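Local coordinates for uncharacterized protein Atu2452 (Agrobacterium tumefaciens, PDB 2R8B) that is of unknown function but has an alpha/beta-hydrolase fold and is probably a serine hydrolase related to dienelactone hydrolases, at residues R190-A195 with D238-F243. Residues are numbered along the deposited sequence; the frame is centred on the assembly and turned at random.
Sequences RVLITA and DAVRGF
Strand 190-195, flanked by strands 168-172 and 220-226 in the central sheet of an alpha/beta hydrolase, is covered on one face by the C-terminal helix, whose residues 238-243 run antiparallel to it at an axis distance of 9.7 Å. Phe243 is the wedge of the contact, its ring held between Arg190 and Leu192. CG of Phe243 stands anti to the backbone N (chi1 175°), and the ring beyond it lies between the two strand side chains. Over one face, CB of Leu192 stands almost on the ring normal of Phe243, 3.8 Å from the centroid, a centred CH-pi contact. The opposite face carries the guanidinium of Arg190, stacked nearly flat with planes 20° apart; its CZ lies 4.3 Å from the centroid of the Phe243 ring, displaced from the centre in an offset cation-pi arrangement. The arginine chain bends at chi3 (69°), which sets NE; the guanidinium beyond it presents an edge to the carbonyl of the same phenylalanine, where NH2 donates a weak hydrogen bond of 3.3 Å to Phe243 O, lying in the guanidinium plane. One residue thus offers the arginine both a pi face and a carbonyl oxygen near the helix C-terminus, where the helix dipole would probably favour a positive charge. Farther along, CD2 of Leu192 packs 3.8 Å from Phe243 CB and reaches Ala239 CB and Val240 CG2 more loosely. Val170 also touches Leu192, while Met172 meets Val240, extending the apolar layer onto strand 168-172. Such a layer between a parallel strand and the last helix is typical of the alpha/beta-hydrolase sandwich.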
ATOM      1  N   ARG A 190       4.380   3.712  11.271  1.00 54.25           N
ATOM      2  CA  ARG A 190       5.380   2.681  11.128  1.00 54.17           C
ATOM      3  C   ARG A 190       5.296   2.196   9.715  1.00 53.94           C
ATOM      4  O   ARG A 190       4.189   1.808   9.261  1.00 54.88           O
ATOM      5  CB  ARG A 190       5.110   1.532  12.080  1.00 53.67           C
ATOM      6  CG  ARG A 190       5.523   1.879  13.493  1.00 56.38           C
ATOM      7  CD  ARG A 190       5.194   0.822  14.510  1.00 59.98           C
ATOM      8  NE  ARG A 190       5.979  -0.418  14.401  1.00 65.86           N
ATOM      9  CZ  ARG A 190       5.452  -1.636  14.165  1.00 69.28           C
ATOM     10  NH1 ARG A 190       4.139  -1.793  13.969  1.00 69.55           N
ATOM     11  NH2 ARG A 190       6.231  -2.713  14.111  1.00 69.99           N
ATOM     12  N   VAL A 191       6.430   2.204   9.014  1.00 52.33           N
ATOM     13  CA  VAL A 191       6.463   1.521   7.740  1.00 51.33           C
ATOM     14  C   VAL A 191       7.508   0.430   7.525  1.00 51.58           C
ATOM     15  O   VAL A 191       8.674   0.533   7.971  1.00 50.64           O
ATOM     16  CB  VAL A 191       6.285   2.477   6.491  1.00 51.70           C
ATOM     17  CG1 VAL A 191       6.130   3.924   6.888  1.00 50.67           C
ATOM     18  CG2 VAL A 191       7.294   2.221   5.430  1.00 47.19           C
ATOM     19  N   LEU A 192       7.038  -0.614   6.830  1.00 51.22           N
ATOM     20  CA  LEU A 192       7.872  -1.739   6.412  1.00 51.84           C
ATOM     21  C   LEU A 192       8.055  -1.779   4.900  1.00 51.84           C
ATOM     22  O   LEU A 192       7.078  -1.853   4.154  1.00 53.00           O
ATOM     23  CB  LEU A 192       7.232  -3.049   6.853  1.00 51.41           C
ATOM     24  CG  LEU A 192       7.967  -4.278   6.337  1.00 51.77           C
ATOM     25  CD1 LEU A 192       9.392  -4.230   6.731  1.00 54.60           C
ATOM     26  CD2 LEU A 192       7.357  -5.509   6.875  1.00 52.13           C
ATOM     27  N   ILE A 193       9.294  -1.744   4.439  1.00 51.09           N
ATOM     28  CA  ILE A 193       9.562  -1.986   3.034  1.00 50.08           C
ATOM     29  C   ILE A 193      10.243  -3.339   2.878  1.00 50.19           C
ATOM     30  O   ILE A 193      11.207  -3.648   3.612  1.00 50.33           O
ATOM     31  CB  ILE A 193      10.415  -0.901   2.444  1.00 49.93           C
ATOM     32  CG1 ILE A 193       9.742   0.459   2.676  1.00 50.28           C
ATOM     33  CG2 ILE A 193      10.538  -1.122   0.946  1.00 50.31           C
ATOM     34  CD1 ILE A 193      10.671   1.686   2.631  1.00 46.64           C
ATOM     35  N   THR A 194       9.743  -4.155   1.955  1.00 49.25           N
ATOM     36  CA  THR A 194      10.381  -5.412   1.649  1.00 49.74           C
ATOM     37  C   THR A 194      10.825  -5.311   0.212  1.00 49.89           C
ATOM     38  O   THR A 194      10.108  -4.795  -0.656  1.00 50.11           O
ATOM     39  CB  THR A 194       9.392  -6.599   1.756  1.00 50.96           C
ATOM     40  OG1 THR A 194       8.469  -6.540   0.656  1.00 54.45           O
ATOM     41  CG2 THR A 194       8.568  -6.583   3.088  1.00 50.56           C
ATOM     42  N   ALA A 195      12.005  -5.815  -0.078  1.00 50.12           N
ATOM     43  CA  ALA A 195      12.553  -5.582  -1.399  1.00 50.76           C
ATOM     44  C   ALA A 195      13.590  -6.616  -1.891  1.00 51.37           C
ATOM     45  O   ALA A 195      14.206  -7.347  -1.109  1.00 51.33           O
ATOM     46  CB  ALA A 195      13.102  -4.177  -1.471  1.00 50.19           C
ATOM     47  N   ASP A 238       7.272 -13.354   6.640  1.00 52.31           N
ATOM     48  CA  ASP A 238       7.624 -13.377   8.051  1.00 52.64           C
ATOM     49  C   ASP A 238       7.694 -12.002   8.640  1.00 52.20           C
ATOM     50  O   ASP A 238       7.004 -11.685   9.601  1.00 52.74           O
ATOM     51  CB  ASP A 238       8.947 -14.083   8.249  1.00 52.47           C
ATOM     52  CG  ASP A 238       8.819 -15.555   8.013  1.00 55.06           C
ATOM     53  OD1 ASP A 238       7.669 -16.064   7.906  1.00 58.40           O
ATOM     54  OD2 ASP A 238       9.859 -16.217   7.934  1.00 59.23           O
ATOM     55  N   ALA A 239       8.508 -11.173   8.028  1.00 52.12           N
ATOM     56  CA  ALA A 239       8.676  -9.809   8.478  1.00 52.17           C
ATOM     57  C   ALA A 239       7.317  -9.085   8.512  1.00 51.79           C
ATOM     58  O   ALA A 239       7.087  -8.255   9.396  1.00 51.36           O
ATOM     59  CB  ALA A 239       9.703  -9.083   7.588  1.00 50.68           C
ATOM     60  N   VAL A 240       6.422  -9.414   7.568  1.00 51.76           N
ATOM     61  CA  VAL A 240       5.089  -8.837   7.578  1.00 52.20           C
ATOM     62  C   VAL A 240       4.375  -9.257   8.855  1.00 52.59           C
ATOM     63  O   VAL A 240       3.832  -8.441   9.567  1.00 52.98           O
ATOM     64  CB  VAL A 240       4.269  -9.249   6.378  1.00 52.16           C
ATOM     65  CG1 VAL A 240       2.842  -8.760   6.549  1.00 52.55           C
ATOM     66  CG2 VAL A 240       4.829  -8.634   5.119  1.00 52.52           C
ATOM     67  N   ARG A 241       4.433 -10.537   9.159  1.00 52.99           N
ATOM     68  CA  ARG A 241       3.779 -11.063  10.339  1.00 53.95           C
ATOM     69  C   ARG A 241       4.322 -10.481  11.626  1.00 54.27           C
ATOM     70  O   ARG A 241       3.549 -10.075  12.486  1.00 54.74           O
ATOM     71  CB  ARG A 241       3.868 -12.568  10.378  1.00 53.28           C
ATOM     72  CG  ARG A 241       2.682 -13.209   9.844  1.00 54.66           C
ATOM     73  CD  ARG A 241       2.649 -14.614  10.396  1.00 59.74           C
ATOM     74  NE  ARG A 241       3.862 -15.246   9.919  1.00 63.17           N
ATOM     75  CZ  ARG A 241       3.932 -15.946   8.792  1.00 64.58           C
ATOM     76  NH1 ARG A 241       2.819 -16.151   8.083  1.00 63.80           N
ATOM     77  NH2 ARG A 241       5.106 -16.449   8.395  1.00 63.46           N
ATOM     78  N   GLY A 242       5.641 -10.469  11.775  1.00 54.43           N
ATOM     79  CA  GLY A 242       6.268  -9.786  12.907  1.00 54.54           C
ATOM     80  C   GLY A 242       5.910  -8.298  12.983  1.00 54.68           C
ATOM     81  O   GLY A 242       5.672  -7.780  14.080  1.00 55.14           O
ATOM     82  N   PHE A 243       5.825  -7.620  11.833  1.00 54.19           N
ATOM     83  CA  PHE A 243       5.582  -6.176  11.805  1.00 53.95           C
ATOM     84  C   PHE A 243       4.168  -5.808  12.271  1.00 54.39           C
ATOM     85  O   PHE A 243       4.007  -4.997  13.177  1.00 54.91           O
ATOM     86  CB  PHE A 243       5.907  -5.605  10.411  1.00 53.70           C
ATOM     87  CG  PHE A 243       5.580  -4.137  10.240  1.00 51.41           C
ATOM     88  CD1 PHE A 243       6.489  -3.158  10.619  1.00 48.79           C
ATOM     89  CD2 PHE A 243       4.356  -3.744   9.666  1.00 49.88           C
ATOM     90  CE1 PHE A 243       6.187  -1.793  10.438  1.00 49.37           C
ATOM     91  CE2 PHE A 243       4.022  -2.373   9.464  1.00 48.78           C
ATOM     92  CZ  PHE A 243       4.924  -1.393   9.867  1.00 49.90           C
TER